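Local coordinates for protein Trypsin/chymotrypsin inhibitor (Alocasia macrorrhizos, PDB 5YCZ) that inhibits the serine proteases trypsin and alpha-chymotrypsin as a homodimeric Kunitz-type inhibitor, at residues 23-28 with 49-54; 104-107 with 111-114; 153-158 with 164-169. One frame throughout, in Å; residues are numbered along the deposited sequence.

Interaction 1 of 3, residues 23-28 with 49-54; sequences VMRPGG and DEYSGR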
ATOM      1  N   VAL A  23       4.868 -21.096  -9.107  1.00 30.32           N
ATOM      2  CA  VAL A  23       4.543 -22.484  -9.441  1.00 31.55           C
ATOM      3  C   VAL A  23       5.812 -23.269  -9.766  1.00 32.70           C
ATOM      4  O   VAL A  23       6.147 -24.243  -9.086  1.00 36.72           O
ATOM      5  CB  VAL A  23       3.539 -22.538 -10.602  1.00 27.50           C
ATOM      6  CG1 VAL A  23       3.429 -23.943 -11.112  1.00 30.06           C
ATOM      7  CG2 VAL A  23       2.196 -22.036 -10.134  1.00 33.60           C
ATOM      8  N   MET A  24       6.526 -22.867 -10.821  1.00 31.21           N
ATOM      9  CA  MET A  24       7.810 -23.468 -11.175  1.00 32.72           C
ATOM     10  C   MET A  24       8.760 -23.483  -9.981  1.00 38.34           C
ATOM     11  O   MET A  24       9.600 -22.594  -9.844  1.00 42.04           O
ATOM     12  CB  MET A  24       8.436 -22.707 -12.338  1.00 30.34           C
ATOM     13  CG  MET A  24       9.572 -23.420 -13.021  1.00 43.45           C
ATOM     14  SD  MET A  24       8.959 -24.648 -14.189  1.00 71.92           S
ATOM     15  CE  MET A  24       7.458 -23.855 -14.800  1.00 53.89           C
ATOM     16  N   ARG A  25       8.648 -24.476  -9.107  1.00 45.77           N
ATOM     17  CA  ARG A  25       9.257 -24.240  -7.801  1.00 49.12           C
ATOM     18  C   ARG A  25      10.650 -24.863  -7.712  1.00 45.64           C
ATOM     19  O   ARG A  25      10.848 -25.861  -6.997  1.00 51.09           O
ATOM     20  CB  ARG A  25       8.348 -24.748  -6.660  1.00 41.43           C
ATOM     21  CG  ARG A  25       8.436 -23.851  -5.374  1.00 41.65           C
ATOM     22  CD  ARG A  25       9.901 -23.673  -4.933  1.00 49.44           C
ATOM     23  NE  ARG A  25      10.218 -22.627  -3.962  1.00 52.15           N
ATOM     24  CZ  ARG A  25      11.460 -22.151  -3.787  1.00 60.02           C
ATOM     25  NH1 ARG A  25      11.706 -21.187  -2.902  1.00 59.88           N
ATOM     26  NH2 ARG A  25      12.475 -22.615  -4.512  1.00 56.90           N
ATOM     27  N   PRO A  26      11.610 -24.381  -8.520  1.00 38.77           N
ATOM     28  CA  PRO A  26      12.814 -23.816  -7.890  1.00 44.28           C
ATOM     29  C   PRO A  26      12.790 -22.304  -8.131  1.00 45.94           C
ATOM     30  O   PRO A  26      13.482 -21.876  -9.044  1.00 42.95           O
ATOM     31  CB  PRO A  26      13.973 -24.500  -8.622  1.00 42.90           C
ATOM     32  CG  PRO A  26      13.401 -24.803  -9.970  1.00 43.39           C
ATOM     33  CD  PRO A  26      11.910 -24.975  -9.833  1.00 37.68           C
ATOM     34  N   GLY A  27      11.973 -21.545  -7.376  1.00 40.48           N
ATOM     35  CA  GLY A  27      11.803 -20.116  -7.612  1.00 33.71           C
ATOM     36  C   GLY A  27      11.070 -19.338  -6.527  1.00 37.52           C
ATOM     37  O   GLY A  27      10.201 -19.892  -5.849  1.00 38.49           O
ATOM     38  N   GLY A  28      11.386 -18.039  -6.354  1.00 31.38           N
ATOM     39  CA  GLY A  28      10.836 -17.252  -5.268  1.00 25.72           C
ATOM     40  C   GLY A  28       9.616 -16.419  -5.655  1.00 29.59           C
ATOM     41  O   GLY A  28       9.285 -16.238  -6.827  1.00 28.39           O
ATOM     42  N   ASP A  49      15.607 -18.524  -2.052  1.00 47.48           N
ATOM     43  CA  ASP A  49      15.402 -18.777  -0.630  1.00 48.47           C
ATOM     44  C   ASP A  49      14.209 -18.031  -0.048  1.00 49.40           C
ATOM     45  O   ASP A  49      13.846 -18.309   1.100  1.00 52.05           O
ATOM     46  CB  ASP A  49      16.660 -18.423   0.165  1.00 52.00           C
ATOM     47  CG  ASP A  49      17.316 -17.154  -0.326  1.00 52.93           C
ATOM     48  OD1 ASP A  49      17.698 -17.118  -1.520  1.00 48.71           O
ATOM     49  OD2 ASP A  49      17.463 -16.205   0.478  1.00 56.78           O
ATOM     50  N   GLU A  50      13.583 -17.114  -0.788  1.00 49.35           N
ATOM     51  CA  GLU A  50      12.352 -16.447  -0.336  1.00 48.84           C
ATOM     52  C   GLU A  50      11.165 -16.961  -1.147  1.00 40.76           C
ATOM     53  O   GLU A  50      10.712 -16.324  -2.095  1.00 37.99           O
ATOM     54  CB  GLU A  50      12.446 -14.947  -0.437  1.00 41.75           C
ATOM     55  CG  GLU A  50      12.907 -14.302   0.822  1.00 48.60           C
ATOM     56  CD  GLU A  50      14.342 -13.884   0.706  1.00 56.81           C
ATOM     57  OE1 GLU A  50      14.863 -13.954  -0.430  1.00 52.52           O
ATOM     58  OE2 GLU A  50      14.951 -13.503   1.732  1.00 59.45           O
ATOM     59  N   TYR A  51      10.623 -18.104  -0.722  1.00 41.40           N
ATOM     60  CA  TYR A  51       9.496 -18.698  -1.433  1.00 45.23           C
ATOM     61  C   TYR A  51       8.291 -17.757  -1.474  1.00 40.81           C
ATOM     62  O   TYR A  51       7.589 -17.693  -2.494  1.00 41.36           O
ATOM     63  CB  TYR A  51       9.165 -20.055  -0.792  1.00 41.19           C
ATOM     64  CG  TYR A  51       7.713 -20.525  -0.740  1.00 39.57           C
ATOM     65  CD1 TYR A  51       7.144 -21.244  -1.788  1.00 40.31           C
ATOM     66  CD2 TYR A  51       6.935 -20.304   0.389  1.00 37.76           C
ATOM     67  CE1 TYR A  51       5.831 -21.706  -1.713  1.00 36.77           C
ATOM     68  CE2 TYR A  51       5.635 -20.758   0.469  1.00 37.31           C
ATOM     69  CZ  TYR A  51       5.088 -21.459  -0.573  1.00 38.60           C
ATOM     70  OH  TYR A  51       3.783 -21.901  -0.459  1.00 45.75           O
ATOM     71  N   SER A  52       8.064 -16.981  -0.421  1.00 36.67           N
ATOM     72  CA  SER A  52       6.853 -16.174  -0.382  1.00 38.87           C
ATOM     73  C   SER A  52       7.038 -14.770  -0.948  1.00 38.03           C
ATOM     74  O   SER A  52       6.052 -14.174  -1.397  1.00 38.65           O
ATOM     75  CB  SER A  52       6.306 -16.110   1.059  1.00 44.32           C
ATOM     76  OG  SER A  52       6.736 -14.959   1.780  1.00 45.75           O
ATOM     77  N   GLY A  53       8.263 -14.238  -0.973  1.00 37.53           N
ATOM     78  CA  GLY A  53       8.444 -12.866  -1.428  1.00 32.44           C
ATOM     79  C   GLY A  53       7.821 -11.893  -0.445  1.00 37.91           C
ATOM     80  O   GLY A  53       7.913 -12.063   0.776  1.00 42.28           O
ATOM     81  N   ARG A  54       7.166 -10.866  -0.971  1.00 32.69           N
ATOM     82  CA  ARG A  54       6.434  -9.902  -0.167  1.00 33.61           C
ATOM     83  C   ARG A  54       4.944  -9.973  -0.468  1.00 33.37           C
ATOM     84  O   ARG A  54       4.536 -10.431  -1.543  1.00 30.43           O
ATOM     85  CB  ARG A  54       6.941  -8.477  -0.424  1.00 34.11           C
ATOM     86  CG  ARG A  54       8.188  -8.176   0.351  1.00 38.15           C
ATOM     87  CD  ARG A  54       8.649  -6.787   0.032  1.00 43.09           C
ATOM     88  NE  ARG A  54      10.092  -6.689   0.162  1.00 39.42           N
ATOM     89  CZ  ARG A  54      10.710  -6.154   1.208  1.00 46.79           C
ATOM     90  NH1 ARG A  54       9.999  -5.648   2.217  1.00 45.39           N
ATOM     91  NH2 ARG A  54      12.043  -6.116   1.238  1.00 43.13           N
TER
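The guanidinium of Arg25 and the ring of Tyr51 meet rim to rim, their planes 21° apart and each group near the other's edge, so they lie side by side and do not stack. At the guanidinium edge sits Tyr51 CB, 3.5 Å from Arg25 NH1; a little further out, Arg25 NE comes to the ring edge, 4.0 Å from Tyr51 CD1. One guanidinium face is occupied from its own segment by Gly27 O, 3.2 Å above the plane and over its centre. A bend at chi2 (-53°) folds the arginine chain so that its head reaches this spot, where NH1 also hydrogen-bonds Phe48 O. The tyrosine side chain also touches Thr21 and Val179.

Beside this pair the backbones come close: Gly28 CA is 3.3 Å from Glu50 O, and no side chain at Gly28 intervenes. No hydrogen bond joins the two segments directly, but a backbone bond between Glu50 and the adjoining Gly29 ties the loops together, while Gln45 NE2, from strand 42-45, holds Gly28 O. This is packing between two peripheral loops of the beta-trefoil, joining the connection between strands 18-22 and 30-33 to the loop that leads into strand 55-60, where the predicted reactive bond, Leu56-Ala57, lies.

Interaction 2 of 3, residues 104-107 with 111-114; sequences TTSK and PHNS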
ATOM      1  N   THR A 104      -1.798   4.021 -10.815  1.00 25.56           N
ATOM      2  CA  THR A 104      -2.971   4.790 -10.431  1.00 26.67           C
ATOM      3  C   THR A 104      -4.248   4.052 -10.808  1.00 27.88           C
ATOM      4  O   THR A 104      -4.278   3.275 -11.764  1.00 28.85           O
ATOM      5  CB  THR A 104      -2.961   6.124 -11.108  1.00 22.17           C
ATOM      6  OG1 THR A 104      -2.667   5.900 -12.499  1.00 29.95           O
ATOM      7  CG2 THR A 104      -1.895   7.012 -10.495  1.00 18.99           C
ATOM      8  N   THR A 105      -5.301   4.301 -10.040  1.00 29.34           N
ATOM      9  CA  THR A 105      -6.632   3.933 -10.473  1.00 24.58           C
ATOM     10  C   THR A 105      -7.097   4.894 -11.563  1.00 29.40           C
ATOM     11  O   THR A 105      -6.615   6.024 -11.692  1.00 32.40           O
ATOM     12  CB  THR A 105      -7.599   3.955  -9.294  1.00 24.26           C
ATOM     13  OG1 THR A 105      -7.668   5.281  -8.761  1.00 30.32           O
ATOM     14  CG2 THR A 105      -7.105   3.067  -8.216  1.00 24.35           C
ATOM     15  N   SER A 106      -8.028   4.420 -12.375  1.00 28.78           N
ATOM     16  CA  SER A 106      -8.634   5.256 -13.395  1.00 26.14           C
ATOM     17  C   SER A 106      -9.976   4.642 -13.759  1.00 33.03           C
ATOM     18  O   SER A 106     -10.102   3.418 -13.827  1.00 31.35           O
ATOM     19  CB  SER A 106      -7.741   5.376 -14.633  1.00 30.89           C
ATOM     20  OG  SER A 106      -8.512   5.694 -15.780  1.00 32.18           O
ATOM     21  N   LYS A 107     -10.985   5.490 -13.944  1.00 37.64           N
ATOM     22  CA  LYS A 107     -12.279   5.021 -14.411  1.00 35.93           C
ATOM     23  C   LYS A 107     -12.460   5.219 -15.906  1.00 37.37           C
ATOM     24  O   LYS A 107     -13.395   4.653 -16.480  1.00 40.67           O
ATOM     25  CB  LYS A 107     -13.416   5.734 -13.670  1.00 41.05           C
ATOM     26  CG  LYS A 107     -13.371   5.651 -12.156  1.00 40.36           C
ATOM     27  CD  LYS A 107     -14.737   6.021 -11.547  1.00 47.53           C
ATOM     28  CE  LYS A 107     -15.525   4.789 -11.037  1.00 53.78           C
ATOM     29  NZ  LYS A 107     -16.291   4.028 -12.090  1.00 45.90           N
ATOM     30  N   PRO A 111      -7.183   3.419 -22.423  1.00 36.10           N
ATOM     31  CA  PRO A 111      -6.336   2.366 -21.865  1.00 35.73           C
ATOM     32  C   PRO A 111      -5.518   2.917 -20.709  1.00 29.78           C
ATOM     33  O   PRO A 111      -5.132   4.083 -20.709  1.00 29.17           O
ATOM     34  CB  PRO A 111      -5.446   1.974 -23.049  1.00 34.53           C
ATOM     35  CG  PRO A 111      -5.334   3.236 -23.832  1.00 30.57           C
ATOM     36  CD  PRO A 111      -6.672   3.907 -23.713  1.00 32.59           C
ATOM     37  N   HIS A 112      -5.259   2.073 -19.714  1.00 29.05           N
ATOM     38  CA  HIS A 112      -4.532   2.505 -18.524  1.00 27.90           C
ATOM     39  C   HIS A 112      -3.590   1.402 -18.076  1.00 25.86           C
ATOM     40  O   HIS A 112      -4.026   0.269 -17.848  1.00 27.70           O
ATOM     41  CB  HIS A 112      -5.493   2.867 -17.391  1.00 27.42           C
ATOM     42  CG  HIS A 112      -4.884   3.756 -16.359  1.00 26.59           C
ATOM     43  ND1 HIS A 112      -4.205   4.909 -16.686  1.00 26.49           N
ATOM     44  CD2 HIS A 112      -4.808   3.638 -15.012  1.00 26.17           C
ATOM     45  CE1 HIS A 112      -3.748   5.471 -15.579  1.00 31.09           C
ATOM     46  NE2 HIS A 112      -4.101   4.721 -14.548  1.00 26.69           N
ATOM     47  N   ASN A 113      -2.314   1.740 -17.904  1.00 24.48           N
ATOM     48  CA  ASN A 113      -1.274   0.720 -17.788  1.00 26.29           C
ATOM     49  C   ASN A 113      -1.159   0.098 -16.405  1.00 25.60           C
ATOM     50  O   ASN A 113      -0.318  -0.794 -16.214  1.00 23.08           O
ATOM     51  CB  ASN A 113       0.073   1.304 -18.182  1.00 25.85           C
ATOM     52  CG  ASN A 113       0.183   1.514 -19.657  1.00 34.59           C
ATOM     53  OD1 ASN A 113       0.646   2.563 -20.129  1.00 41.93           O
ATOM     54  ND2 ASN A 113      -0.258   0.518 -20.409  1.00 30.91           N
ATOM     55  N   SER A 114      -1.953   0.531 -15.435  1.00 20.94           N
ATOM     56  CA  SER A 114      -1.988  -0.169 -14.163  1.00 22.28           C
ATOM     57  C   SER A 114      -3.082  -1.239 -14.108  1.00 21.93           C
ATOM     58  O   SER A 114      -3.327  -1.800 -13.036  1.00 19.91           O
ATOM     59  CB  SER A 114      -2.157   0.828 -13.008  1.00 26.15           C
ATOM     60  OG  SER A 114      -3.005   1.900 -13.364  1.00 29.74           O
TER
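Thr104 and Ser114 make the shortest polar contact: Ser114 OG donates to Thr104 O at 2.5 Å, a length so short that its exact value is doubtful at this resolution. The same carbonyl oxygen takes a second, weak bond from His112 NE2, 3.1 Å from Thr104 O and bent to 123° at the hydrogen. NE2 also lies 2.8 Å from Thr104 OG1, near the plane of the imidazole at its edge, in a hydrogen bond whose donor could be either atom. OG1 is the main partner of NE2; the carbonyl can add its weak bond only when NE2 carries the proton. The hydroxyl is placed for this by a chi1 of 47°, which tucks OG1 between the backbone N and C.

Further out, Ser106 lies over one face of the imidazole, its CB 3.6 Å from the ring centroid and 20° off the normal, a CH-pi contact shifted toward the CD2 rim. Ser106 OG turns to Ala108 N instead. Thr104 packs on Cys84 of the second subunit and Thr105 on its Pro81, placing this loop at the dimer interface. The chemistry implies a histidine whose rotation is probably restrained by the NE2-OG1 bond, its tautomer probably coupled to the orientation of the Thr104 hydroxyl.

Interaction 3 of 3, residues 153-158 with 164-169; sequences GTLGLA and VLLNIN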
ATOM      1  N   GLY A 153      -0.580  -8.791 -23.149  1.00 27.44           N
ATOM      2  CA  GLY A 153      -0.124 -10.158 -23.048  1.00 27.15           C
ATOM      3  C   GLY A 153       0.234 -10.529 -21.621  1.00 25.66           C
ATOM      4  O   GLY A 153      -0.090  -9.830 -20.664  1.00 23.99           O
ATOM      5  N   THR A 154       0.929 -11.650 -21.485  1.00 27.12           N
ATOM      6  CA  THR A 154       1.119 -12.319 -20.207  1.00 27.12           C
ATOM      7  C   THR A 154       2.505 -12.021 -19.645  1.00 23.46           C
ATOM      8  O   THR A 154       3.484 -11.908 -20.396  1.00 22.72           O
ATOM      9  CB  THR A 154       0.908 -13.831 -20.381  1.00 32.08           C
ATOM     10  OG1 THR A 154      -0.249 -14.057 -21.207  1.00 39.14           O
ATOM     11  CG2 THR A 154       0.655 -14.496 -19.046  1.00 27.65           C
ATOM     12  N   LEU A 155       2.576 -11.882 -18.318  1.00 23.55           N
ATOM     13  CA  LEU A 155       3.840 -11.613 -17.641  1.00 20.11           C
ATOM     14  C   LEU A 155       4.667 -12.879 -17.536  1.00 22.37           C
ATOM     15  O   LEU A 155       4.165 -13.931 -17.116  1.00 23.19           O
ATOM     16  CB  LEU A 155       3.599 -11.042 -16.250  1.00 17.05           C
ATOM     17  CG  LEU A 155       2.954  -9.662 -16.208  1.00 21.17           C
ATOM     18  CD1 LEU A 155       2.866  -9.132 -14.789  1.00 18.14           C
ATOM     19  CD2 LEU A 155       3.698  -8.674 -17.099  1.00 18.56           C
ATOM     20  N   GLY A 156       5.936 -12.785 -17.925  1.00 21.75           N
ATOM     21  CA  GLY A 156       6.865 -13.872 -17.726  1.00 21.96           C
ATOM     22  C   GLY A 156       8.083 -13.349 -17.006  1.00 21.76           C
ATOM     23  O   GLY A 156       8.286 -12.142 -16.891  1.00 27.02           O
ATOM     24  N   LEU A 157       8.894 -14.270 -16.494  1.00 20.52           N
ATOM     25  CA  LEU A 157      10.139 -13.860 -15.858  1.00 18.88           C
ATOM     26  C   LEU A 157      11.139 -13.394 -16.909  1.00 24.09           C
ATOM     27  O   LEU A 157      11.287 -14.017 -17.965  1.00 26.62           O
ATOM     28  CB  LEU A 157      10.726 -15.012 -15.046  1.00 22.99           C
ATOM     29  CG  LEU A 157       9.833 -15.581 -13.943  1.00 26.73           C
ATOM     30  CD1 LEU A 157      10.527 -16.727 -13.244  1.00 20.96           C
ATOM     31  CD2 LEU A 157       9.425 -14.481 -12.975  1.00 18.23           C
ATOM     32  N   ALA A 158      11.839 -12.302 -16.608  1.00 18.07           N
ATOM     33  CA  ALA A 158      12.707 -11.643 -17.576  1.00 25.15           C
ATOM     34  C   ALA A 158      14.092 -11.445 -16.974  1.00 28.10           C
ATOM     35  O   ALA A 158      14.259 -10.626 -16.063  1.00 26.12           O
ATOM     36  CB  ALA A 158      12.121 -10.297 -17.999  1.00 25.12           C
ATOM     37  N   VAL A 164      15.588 -10.405 -11.670  1.00 22.22           N
ATOM     38  CA  VAL A 164      14.605 -11.010 -12.555  1.00 17.62           C
ATOM     39  C   VAL A 164      13.352 -10.147 -12.506  1.00 19.19           C
ATOM     40  O   VAL A 164      12.791  -9.910 -11.432  1.00 18.13           O
ATOM     41  CB  VAL A 164      14.310 -12.448 -12.131  1.00 19.51           C
ATOM     42  CG1 VAL A 164      13.136 -12.985 -12.877  1.00 20.34           C
ATOM     43  CG2 VAL A 164      15.549 -13.296 -12.357  1.00 21.23           C
ATOM     44  N   LEU A 165      12.943  -9.631 -13.649  1.00 20.32           N
ATOM     45  CA  LEU A 165      11.811  -8.720 -13.709  1.00 20.83           C
ATOM     46  C   LEU A 165      10.659  -9.441 -14.402  1.00 21.40           C
ATOM     47  O   LEU A 165      10.768 -10.625 -14.750  1.00 22.46           O
ATOM     48  CB  LEU A 165      12.211  -7.405 -14.402  1.00 19.84           C
ATOM     49  CG  LEU A 165      13.302  -6.543 -13.711  1.00 17.67           C
ATOM     50  CD1 LEU A 165      13.149  -5.117 -14.091  1.00 20.12           C
ATOM     51  CD2 LEU A 165      13.250  -6.607 -12.203  1.00 18.98           C
ATOM     52  N   LEU A 166       9.534  -8.742 -14.566  1.00 19.83           N
ATOM     53  CA  LEU A 166       8.370  -9.278 -15.269  1.00 21.41           C
ATOM     54  C   LEU A 166       8.171  -8.514 -16.568  1.00 20.82           C
ATOM     55  O   LEU A 166       7.920  -7.309 -16.534  1.00 19.70           O
ATOM     56  CB  LEU A 166       7.106  -9.171 -14.420  1.00 18.62           C
ATOM     57  CG  LEU A 166       7.094  -9.942 -13.084  1.00 21.08           C
ATOM     58  CD1 LEU A 166       5.786  -9.653 -12.349  1.00 17.79           C
ATOM     59  CD2 LEU A 166       7.271 -11.444 -13.299  1.00 13.50           C
ATOM     60  N   ASN A 167       8.275  -9.203 -17.697  1.00 18.85           N
ATOM     61  CA  ASN A 167       7.978  -8.609 -18.996  1.00 21.54           C
ATOM     62  C   ASN A 167       6.822  -9.362 -19.634  1.00 20.41           C
ATOM     63  O   ASN A 167       6.242 -10.263 -19.030  1.00 21.73           O
ATOM     64  CB  ASN A 167       9.216  -8.616 -19.908  1.00 24.62           C
ATOM     65  CG  ASN A 167       9.655 -10.030 -20.317  1.00 23.51           C
ATOM     66  OD1 ASN A 167       9.392 -11.011 -19.622  1.00 24.90           O
ATOM     67  ND2 ASN A 167      10.379 -10.116 -21.422  1.00 25.20           N
ATOM     68  N   ILE A 168       6.483  -8.983 -20.862  1.00 20.12           N
ATOM     69  CA  ILE A 168       5.474  -9.706 -21.632  1.00 24.05           C
ATOM     70  C   ILE A 168       6.131 -10.934 -22.238  1.00 24.80           C
ATOM     71  O   ILE A 168       7.061 -10.817 -23.041  1.00 29.26           O
ATOM     72  CB  ILE A 168       4.866  -8.833 -22.741  1.00 27.17           C
ATOM     73  CG1 ILE A 168       4.172  -7.603 -22.159  1.00 24.66           C
ATOM     74  CG2 ILE A 168       3.899  -9.679 -23.582  1.00 22.56           C
ATOM     75  CD1 ILE A 168       2.798  -7.920 -21.601  1.00 24.42           C
ATOM     76  N   ASN A 169       5.645 -12.110 -21.878  1.00 25.21           N
ATOM     77  CA  ASN A 169       6.146 -13.332 -22.500  1.00 26.79           C
ATOM     78  C   ASN A 169       4.981 -14.302 -22.667  1.00 28.38           C
ATOM     79  O   ASN A 169       4.570 -14.974 -21.717  1.00 28.39           O
ATOM     80  CB  ASN A 169       7.254 -13.944 -21.676  1.00 25.85           C
ATOM     81  CG  ASN A 169       7.849 -15.137 -22.341  1.00 29.22           C
ATOM     82  OD1 ASN A 169       7.169 -15.881 -23.053  1.00 28.87           O
ATOM     83  ND2 ASN A 169       9.140 -15.332 -22.128  1.00 35.02           N
TER
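Leu157 and Leu166 adopt matching side-chain turns, each with CG opposite the carbonyl carbon and beside the backbone N (chi1 -58° and -62°). As a non-hydrogen-bonded pair both already point to one face of the sheet, and these turns let their methyls meet there, Leu157 CD2 lying 3.7 Å from Leu166 CD2. Val164 also packs on Leu157, bringing CG1 to 3.8 Å from Leu157 CB and close to the same CD2 methyl. The second methyl of Leu166, CD1, meets Leu155 CD1 at 3.8 Å, the two side chains crossing at about a right angle; Leu155 goes on to pack against Trp90 and Val99, while Leu166 rests on Val43.

Beneath these contacts the strands run antiparallel in one unbroken register. Gly156 and Asn167 form a hydrogen-bonded pair, with Gly156 N to Asn167 O at 2.8 Å and Asn167 N to Gly156 O at 3.0 Å. Ala158 and Leu165 form the next, with bonds in both directions. Past the end of the second strand Asn169 N still reaches Thr154 O, at 2.6 Å and 160°, while Asn169 OD1 turns to Ser172 N. On the face opposite Leu157, Ala158 CB touches Asn167 CB at 3.9 Å. Gly156, with no side chain, leaves room for Asn169 CB to come within 4.0 Å of Gly156 CA.

Strand 131-135 flanks the pair on the side of 153-159 and strand 42-45 on the side of 164-168, making this a two-stranded beta hairpin set within the sheet, the kind of unit from which the beta-trefoil fold of Kunitz-type inhibitors is built.

In the fold
Interaction 3 belongs to the framework of the beta-trefoil: two neighbouring strands held by main-chain bonds, with Leu157 and Leu166 on one face. Interactions 1 and 2 lie further out, in loops on opposite sides of the chain's centre, their own centres 29 Å apart. Interactions 1 and 3 are partly buried, interaction 2 a surface contact. The loops of 23-28 and 49-54 touch by a largely exposed arginine-tyrosine contact without a direct hydrogen bond, whereas 104-107 and 111-114, two parts of a single long connection, are joined by hydroxyl, imidazole and carbonyl groups next to the second subunit. Interactions 1 and 3 come within about 6 Å at their nearest atoms; Gln45, in strand 42-45, bonds to residues of both.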